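Local structure of rubber oxygenase (Streptomyces sp., 5O1L) at residues G131-G135 with A169-Y173; G139-T143 with L303-L308. The protein cleaves the double bonds of poly(cis-1,4-isoprene) in natural and synthetic rubber by adding dioxygen, using a non-covalently bound b-type heme. All blocks are in the same frame, centred on the assembly; numbering follows the deposited sequence. Where two conformers were deposited one is given.

Overall arrangement
Both contacts are built on helix 127-142 of an all-helical, globin-clan domain, and both are largely buried, their centres about 12 Å apart. Contact 1 sets the middle of that helix against the loop following helix 161-169; contact 2 sets its C-terminal part against helix 298-313. The first, its centre about 7 Å from that of the chain, mixes aromatic, backbone and water-mediated contacts and reaches the heme through L171. The second, its centre about 13 Å from that of the chain, is mostly aliphatic, with two threonines, and lies away from the heme site. They meet directly: A169 CB packs on L307 CD1 at 3.7 Å, and Y134 O and G139 N, 2.9 Å apart, probably form a hydrogen bond.

Contact 1: residues G131-G135 with A169-Y173; sequences GALYG and ARLGY. With HEM (protoporphyrin IX containing Fe), chain C.
In this all-helical globin-clan domain, 131-135 is one turn of helix 127-142, widened to a pi-type turn at 133-135; 169-173, the end of helix 161-169 and the loop after it, passes between that turn and the heme. A169 O accepts a CA-H...O contact from G135 CA (3.4 Å); the two CA atoms are 4.9 Å apart. L171 is extended (phi/psi -66/141); a water lies 2.7 Å from L171 O and 2.8 Å from Y134 O, placed to donate to either, though it has more acceptors in reach than protons. The mt side chain of L171 runs to the heme, CD2 3.5 Å from HEM CHB. G172 (107/-36) has a positive phi, and at these angles a CB would jam against L171 O, which calls for glycine; its CA makes a CH-pi contact over the Y134 ring, 3.7 Å from the centroid. Y134 (chi1 m) has its OH hydrogen-bonded to Y257 OH and W261 NE1. Y173 (chi1 m) passes CE1 4.0 Å from Y134 CB and donates a weak hydrogen bond from OH to G131 O, 2.8 Å.

Contact 2: residues G139-T143 with L303-L308; sequences GLMST and LTEVLL
T143 and T304 are the residues whose CA atoms come nearest, 5.9 Å apart, where the C-terminal part of helix 127-142 meets 303-308, regular helix throughout. T143 takes chi1 p, so that OG1 turns back to donate to L140 O (2.7 Å) while CG2 lies 4.0 Å from L303 CB. T304 has chi1 m; T304 OG1 is hydrogen-bonded to G300 O, one turn earlier, and lies 2.8 Å from T143 OG1. S142, likewise chi1 p, donates from OG to G139 O at 2.7 Å. L140 (mt) extends CD2 among T304 CG2 (4.0 Å), L307 CD2 (4.0 Å) and L308 CD2 (4.2 Å), L308 also being mt. L307 instead adopts tp, which lays CD2 3.7 Å from G139 C, where glycine presents bare backbone. Helix 320-331 continues the leucine cluster, touching L140 and L308, and I339 packs on both threonines. Helices 127-142 and 298-313 thus pack through a leucine cluster in the interior of the all-alpha, globin-clan catalytic domain.

Contact 1: residues G131-G135 with A169-Y173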
ATOM      1  N   GLY A 131     -10.170  -0.703  -5.887  1.00 13.53           N
ATOM      2  CA  GLY A 131      -9.106  -0.441  -6.858  1.00 14.12           C
ATOM      3  C   GLY A 131      -8.967   1.049  -7.112  1.00 14.44           C
ATOM      4  O   GLY A 131      -7.847   1.566  -7.291  1.00 14.43           O
ATOM      5  N   ALA A 132     -10.072   1.770  -7.178  1.00 12.82           N
ATOM      6  CA  ALA A 132     -10.017   3.214  -7.397  1.00 14.37           C
ATOM      7  C   ALA A 132      -9.414   3.907  -6.178  1.00 14.08           C
ATOM      8  O   ALA A 132      -8.636   4.840  -6.289  1.00 14.67           O
ATOM      9  CB  ALA A 132     -11.397   3.770  -7.682  1.00 15.13           C
ATOM     10  N   LEU A 133      -9.808   3.432  -5.009  1.00 12.54           N
ATOM     11  CA  LEU A 133      -9.261   3.992  -3.777  1.00 14.04           C
ATOM     12  C   LEU A 133      -7.790   3.733  -3.602  1.00 14.74           C
ATOM     13  O   LEU A 133      -7.076   4.659  -3.204  1.00 16.09           O
ATOM     14  CB  LEU A 133     -10.044   3.467  -2.568  1.00 13.44           C
ATOM     15  CG  LEU A 133     -11.456   4.065  -2.458  1.00 13.76           C
ATOM     16  CD1 LEU A 133     -12.322   3.308  -1.551  1.00 14.36           C
ATOM     17  CD2 LEU A 133     -11.388   5.535  -2.003  1.00 14.89           C
ATOM     18  N   TYR A 134      -7.301   2.529  -3.881  1.00 13.55           N
ATOM     19  CA  TYR A 134      -5.873   2.297  -3.855  1.00 13.98           C
ATOM     20  C   TYR A 134      -5.150   3.131  -4.869  1.00 15.91           C
ATOM     21  O   TYR A 134      -4.145   3.750  -4.551  1.00 17.33           O
ATOM     22  CB  TYR A 134      -5.511   0.841  -4.080  1.00 13.51           C
ATOM     23  CG  TYR A 134      -5.927  -0.189  -3.019  1.00 14.12           C
ATOM     24  CD1 TYR A 134      -5.879   0.077  -1.697  1.00 16.06           C
ATOM     25  CD2 TYR A 134      -6.231  -1.494  -3.409  1.00 15.48           C
ATOM     26  CE1 TYR A 134      -6.249  -0.908  -0.764  1.00 15.54           C
ATOM     27  CE2 TYR A 134      -6.608  -2.460  -2.488  1.00 17.21           C
ATOM     28  CZ  TYR A 134      -6.618  -2.101  -1.161  1.00 16.72           C
ATOM     29  OH  TYR A 134      -7.002  -3.136  -0.299  1.00 18.09           O
ATOM     30  N   GLY A 135      -5.632   3.141  -6.083  1.00 15.20           N
ATOM     31  CA  GLY A 135      -4.874   3.712  -7.214  1.00 18.25           C
ATOM     32  C   GLY A 135      -4.857   5.188  -7.183  1.00 19.91           C
ATOM     33  O   GLY A 135      -3.773   5.817  -7.422  1.00 25.92           O
ATOM     34  N   ALA A 169       1.470   3.469  -6.852  1.00 23.66           N
ATOM     35  CA  ALA A 169       0.019   3.614  -6.927  1.00 23.90           C
ATOM     36  C   ALA A 169      -0.716   2.271  -6.972  1.00 22.71           C
ATOM     37  O   ALA A 169      -1.900   2.228  -6.601  1.00 28.12           O
ATOM     38  CB  ALA A 169      -0.396   4.537  -8.084  1.00 24.88           C
ATOM     39  N   ARG A 170      -0.043   1.193  -7.301  1.00 23.05           N
ATOM     40  CA  ARG A 170      -0.636  -0.132  -7.342  0.50 23.78           C
ATOM     41  C   ARG A 170      -0.542  -0.880  -5.997  1.00 22.95           C
ATOM     42  O   ARG A 170      -0.997  -2.022  -5.904  1.00 23.49           O
ATOM     43  CB  ARG A 170       0.024  -0.956  -8.429  0.50 25.01           C
ATOM     44  CG  ARG A 170      -0.517  -0.607  -9.811  0.50 27.30           C
ATOM     45  CD  ARG A 170      -0.208  -1.697 -10.808  0.50 28.04           C
ATOM     46  NE  ARG A 170       1.144  -1.635 -11.316  0.50 29.28           N
ATOM     47  CZ  ARG A 170       1.567  -0.777 -12.241  0.50 29.92           C
ATOM     48  NH1 ARG A 170       0.772   0.159 -12.758  0.50 30.79           N
ATOM     49  NH2 ARG A 170       2.805  -0.841 -12.622  0.50 30.39           N
ATOM     50  N   LEU A 171       0.029  -0.255  -4.980  1.00 21.18           N
ATOM     51  CA  LEU A 171       0.078  -0.947  -3.722  1.00 21.74           C
ATOM     52  C   LEU A 171      -1.372  -1.079  -3.283  1.00 19.67           C
ATOM     53  O   LEU A 171      -2.256  -0.127  -3.407  1.00 21.69           O
ATOM     54  CB  LEU A 171       0.915  -0.279  -2.639  1.00 22.43           C
ATOM     55  CG  LEU A 171       2.371  -0.027  -2.908  1.00 21.34           C
ATOM     56  CD1 LEU A 171       2.955   0.653  -1.690  1.00 22.73           C
ATOM     57  CD2 LEU A 171       3.074  -1.308  -3.284  1.00 24.71           C
ATOM     58  N   GLY A 172      -1.615  -2.230  -2.738  1.00 18.13           N
ATOM     59  CA  GLY A 172      -2.917  -2.683  -2.353  1.00 15.97           C
ATOM     60  C   GLY A 172      -3.416  -3.752  -3.279  1.00 15.46           C
ATOM     61  O   GLY A 172      -4.128  -4.633  -2.875  1.00 16.49           O
ATOM     62  N   TYR A 173      -3.105  -3.670  -4.574  1.00 15.32           N
ATOM     63  CA  TYR A 173      -3.632  -4.664  -5.492  1.00 16.00           C
ATOM     64  C   TYR A 173      -3.158  -6.061  -5.276  1.00 16.39           C
ATOM     65  O   TYR A 173      -3.939  -6.977  -5.365  1.00 20.75           O
ATOM     66  CB  TYR A 173      -3.355  -4.223  -6.966  1.00 16.58           C
ATOM     67  CG  TYR A 173      -4.254  -3.171  -7.540  1.00 17.59           C
ATOM     68  CD1 TYR A 173      -4.233  -1.886  -7.118  1.00 16.48           C
ATOM     69  CD2 TYR A 173      -5.142  -3.506  -8.533  1.00 18.88           C
ATOM     70  CE1 TYR A 173      -5.054  -0.896  -7.653  1.00 16.85           C
ATOM     71  CE2 TYR A 173      -6.012  -2.560  -9.037  1.00 20.66           C
ATOM     72  CZ  TYR A 173      -5.940  -1.283  -8.626  1.00 18.72           C
ATOM     73  OH  TYR A 173      -6.780  -0.276  -9.146  1.00 19.86           O
TER
HETATM   74  CHA HEM C 501       9.709  -1.113  -2.772  1.00 16.04           C
HETATM   75  CHB HEM C 501       5.468  -2.277  -0.980  1.00 14.94           C
HETATM   76  CHC HEM C 501       6.201   0.709   2.690  1.00 13.35           C
HETATM   77  CHD HEM C 501       9.914   2.559   0.327  1.00 15.40           C
HETATM   78  C1A HEM C 501       8.516  -1.693  -2.520  1.00 16.08           C
HETATM   79  C2A HEM C 501       7.986  -2.732  -3.373  1.00 17.71           C
HETATM   80  C3A HEM C 501       6.771  -3.028  -2.891  1.00 16.35           C
HETATM   81  C4A HEM C 501       6.549  -2.263  -1.751  1.00 15.25           C
HETATM   82  CMA HEM C 501       5.842  -4.043  -3.511  1.00 16.09           C
HETATM   83  CAA HEM C 501       8.641  -3.375  -4.619  1.00 20.46           C
HETATM   84  CBA HEM C 501       8.383  -2.494  -5.856  1.00 24.17           C
HETATM   85  CGA HEM C 501       8.608  -3.293  -7.088  1.00 30.25           C
HETATM   86  O1A HEM C 501       9.805  -3.418  -7.375  1.00 35.26           O
HETATM   87  O2A HEM C 501       7.602  -3.797  -7.723  1.00 36.20           O
HETATM   88  C1B HEM C 501       5.314  -1.581   0.215  1.00 13.70           C
HETATM   89  C2B HEM C 501       4.165  -1.732   1.041  1.00 14.16           C
HETATM   90  C3B HEM C 501       4.330  -0.940   2.089  1.00 13.75           C
HETATM   91  C4B HEM C 501       5.595  -0.242   1.912  1.00 13.26           C
HETATM   92  CMB HEM C 501       2.975  -2.638   0.803  1.00 14.69           C
HETATM   93  CAB HEM C 501       3.603  -0.691   3.308  1.00 13.64           C
HETATM   94  CBB HEM C 501       2.376  -1.300   3.718  1.00 14.65           C
HETATM   95  C1C HEM C 501       7.300   1.495   2.376  1.00 13.37           C
HETATM   96  C2C HEM C 501       7.653   2.677   3.142  1.00 14.28           C
HETATM   97  C3C HEM C 501       8.720   3.161   2.459  1.00 14.91           C
HETATM   98  C4C HEM C 501       8.908   2.320   1.289  1.00 14.96           C
HETATM   99  CMC HEM C 501       7.045   3.128   4.438  1.00 14.22           C
HETATM  100  CAC HEM C 501       9.501   4.368   2.766  1.00 15.76           C
HETATM  101  CBC HEM C 501       9.487   5.189   3.890  1.00 16.94           C
HETATM  102  C1D HEM C 501      10.164   1.718  -0.726  1.00 15.96           C
HETATM  103  C2D HEM C 501      11.307   1.875  -1.647  1.00 17.14           C
HETATM  104  C3D HEM C 501      11.267   0.869  -2.514  1.00 17.72           C
HETATM  105  C4D HEM C 501      10.122   0.046  -2.119  1.00 16.19           C
HETATM  106  CMD HEM C 501      12.222   3.040  -1.586  1.00 17.72           C
HETATM  107  CAD HEM C 501      12.228   0.615  -3.700  1.00 20.23           C
HETATM  108  CBD HEM C 501      11.699   1.411  -4.887  1.00 24.68           C
HETATM  109  CGD HEM C 501      12.673   1.243  -6.058  1.00 30.05           C
HETATM  110  O1D HEM C 501      12.225   0.697  -7.091  1.00 32.66           O
HETATM  111  O2D HEM C 501      13.876   1.620  -6.025  1.00 35.46           O
HETATM  112  NA  HEM C 501       7.642  -1.438  -1.512  1.00 15.41           N
HETATM  113  NB  HEM C 501       6.105  -0.660   0.781  1.00 14.02           N
HETATM  114  NC  HEM C 501       8.032   1.291   1.240  1.00 13.96           N
HETATM  115  ND  HEM C 501       9.526   0.554  -1.003  1.00 14.92           N
HETATM  116 FE   HEM C 501       7.855  -0.071  -0.108  1.00 15.01          FE
HETATM  117  O   HOH W   1      -1.901   2.536  -3.480  1.00 22.70           O

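Contact 2: residues G139-T143 with L303-L308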
ATOM      1  N   GLY A 139      -2.650   6.126  -3.711  1.00 17.49           N
ATOM      2  CA  GLY A 139      -1.498   6.469  -4.563  1.00 18.12           C
ATOM      3  C   GLY A 139      -1.181   7.955  -4.568  1.00 18.62           C
ATOM      4  O   GLY A 139      -0.047   8.350  -4.380  1.00 19.45           O
ATOM      5  N   LEU A 140      -2.182   8.816  -4.711  1.00 18.28           N
ATOM      6  CA  LEU A 140      -1.971  10.249  -4.596  1.00 18.23           C
ATOM      7  C   LEU A 140      -1.664  10.672  -3.171  1.00 18.81           C
ATOM      8  O   LEU A 140      -0.796  11.526  -2.947  1.00 19.60           O
ATOM      9  CB  LEU A 140      -3.166  11.047  -5.138  1.00 19.33           C
ATOM     10  CG  LEU A 140      -3.194  11.104  -6.657  1.00 20.07           C
ATOM     11  CD1 LEU A 140      -4.532  11.510  -7.277  1.00 22.74           C
ATOM     12  CD2 LEU A 140      -2.081  12.017  -7.161  1.00 20.55           C
ATOM     13  N   MET A 141      -2.322  10.077  -2.161  1.00 17.58           N
ATOM     14  CA  MET A 141      -1.992  10.430  -0.812  1.00 19.03           C
ATOM     15  C   MET A 141      -0.542  10.175  -0.515  1.00 18.47           C
ATOM     16  O   MET A 141       0.023  10.917   0.307  1.00 18.91           O
ATOM     17  CB  MET A 141      -2.857   9.625   0.189  1.00 19.65           C
ATOM     18  CG  MET A 141      -2.845  10.261   1.545  1.00 20.22           C
ATOM     19  SD  MET A 141      -3.443   9.241   2.869  1.00 20.14           S
ATOM     20  CE  MET A 141      -4.865   8.431   2.171  1.00 20.15           C
ATOM     21  N   SER A 142       0.054   9.139  -1.097  1.00 18.58           N
ATOM     22  CA  SER A 142       1.448   8.790  -0.840  1.00 18.71           C
ATOM     23  C   SER A 142       2.401   9.949  -1.178  1.00 19.77           C
ATOM     24  O   SER A 142       3.427  10.117  -0.499  1.00 19.66           O
ATOM     25  CB  SER A 142       1.835   7.569  -1.587  1.00 20.16           C
ATOM     26  OG  SER A 142       2.168   7.881  -2.943  1.00 21.43           O
ATOM     27  N   THR A 143       1.982  10.797  -2.096  1.00 18.84           N
ATOM     28  CA  THR A 143       2.816  11.981  -2.483  1.00 19.43           C
ATOM     29  C   THR A 143       2.759  13.078  -1.460  1.00 19.68           C
ATOM     30  O   THR A 143       3.586  14.027  -1.509  1.00 19.88           O
ATOM     31  CB  THR A 143       2.451  12.497  -3.903  1.00 18.92           C
ATOM     32  OG1 THR A 143       1.157  13.149  -3.893  1.00 21.12           O
ATOM     33  CG2 THR A 143       2.465  11.400  -4.905  1.00 19.28           C
ATOM     34  N   LEU A 303       6.514  13.720  -7.809  1.00 26.29           N
ATOM     35  CA  LEU A 303       5.820  12.457  -7.995  1.00 25.35           C
ATOM     36  C   LEU A 303       4.332  12.592  -8.354  1.00 25.86           C
ATOM     37  O   LEU A 303       3.843  11.813  -9.143  1.00 24.06           O
ATOM     38  CB  LEU A 303       5.972  11.607  -6.730  1.00 24.91           C
ATOM     39  CG  LEU A 303       7.395  11.203  -6.364  1.00 25.35           C
ATOM     40  CD1 LEU A 303       7.523  10.484  -5.013  1.00 25.78           C
ATOM     41  CD2 LEU A 303       8.012  10.371  -7.419  1.00 25.87           C
ATOM     42  N   THR A 304       3.642  13.545  -7.751  1.00 24.34           N
ATOM     43  CA  THR A 304       2.241  13.796  -8.090  1.00 25.68           C
ATOM     44  C   THR A 304       2.109  14.049  -9.605  1.00 26.01           C
ATOM     45  O   THR A 304       1.215  13.538 -10.268  1.00 24.84           O
ATOM     46  CB  THR A 304       1.712  15.005  -7.333  1.00 25.45           C
ATOM     47  OG1 THR A 304       1.964  14.861  -5.927  1.00 25.49           O
ATOM     48  CG2 THR A 304       0.253  15.179  -7.560  1.00 27.13           C
ATOM     49  N   GLU A 305       2.992  14.881 -10.147  1.00 26.25           N
ATOM     50  CA  GLU A 305       2.876  15.240 -11.564  1.00 29.22           C
ATOM     51  C   GLU A 305       3.144  14.040 -12.429  1.00 27.91           C
ATOM     52  O   GLU A 305       2.404  13.783 -13.386  1.00 27.58           O
ATOM     53  CB  GLU A 305       3.838  16.384 -11.919  1.00 31.61           C
ATOM     54  CG  GLU A 305       4.221  16.455 -13.392  1.00 36.75           C
ATOM     55  CD  GLU A 305       5.011  17.724 -13.752  1.00 43.36           C
ATOM     56  OE1 GLU A 305       5.509  18.434 -12.813  1.00 48.08           O
ATOM     57  OE2 GLU A 305       5.118  18.017 -14.994  1.00 46.54           O
ATOM     58  N   VAL A 306       4.116  13.215 -12.034  1.00 27.86           N
ATOM     59  CA  VAL A 306       4.368  11.979 -12.769  1.00 27.42           C
ATOM     60  C   VAL A 306       3.149  11.051 -12.695  1.00 25.28           C
ATOM     61  O   VAL A 306       2.722  10.532 -13.705  1.00 26.08           O
ATOM     62  CB  VAL A 306       5.627  11.231 -12.294  1.00 29.02           C
ATOM     63  CG1 VAL A 306       5.748   9.927 -13.039  1.00 30.95           C
ATOM     64  CG2 VAL A 306       6.882  12.057 -12.586  1.00 31.96           C
ATOM     65  N   LEU A 307       2.598  10.831 -11.496  1.00 23.56           N
ATOM     66  CA  LEU A 307       1.459   9.937 -11.398  1.00 23.36           C
ATOM     67  C   LEU A 307       0.246  10.477 -12.179  1.00 24.11           C
ATOM     68  O   LEU A 307      -0.439   9.710 -12.850  1.00 23.33           O
ATOM     69  CB  LEU A 307       1.069   9.750  -9.940  1.00 24.26           C
ATOM     70  CG  LEU A 307      -0.077   8.782  -9.625  1.00 25.68           C
ATOM     71  CD1 LEU A 307       0.200   7.422 -10.240  1.00 25.03           C
ATOM     72  CD2 LEU A 307      -0.222   8.662  -8.107  1.00 26.02           C
ATOM     73  N   LEU A 308      -0.041  11.768 -12.074  1.00 24.39           N
ATOM     74  CA  LEU A 308      -1.203  12.311 -12.790  1.00 25.25           C
ATOM     75  C   LEU A 308      -1.067  12.118 -14.297  1.00 26.22           C
ATOM     76  O   LEU A 308      -2.035  11.790 -14.973  1.00 25.65           O
ATOM     77  CB  LEU A 308      -1.428  13.763 -12.441  1.00 25.66           C
ATOM     78  CG  LEU A 308      -1.957  14.057 -11.080  1.00 27.39           C
ATOM     79  CD1 LEU A 308      -1.892  15.543 -10.807  1.00 28.53           C
ATOM     80  CD2 LEU A 308      -3.372  13.505 -10.882  1.00 27.19           C
TER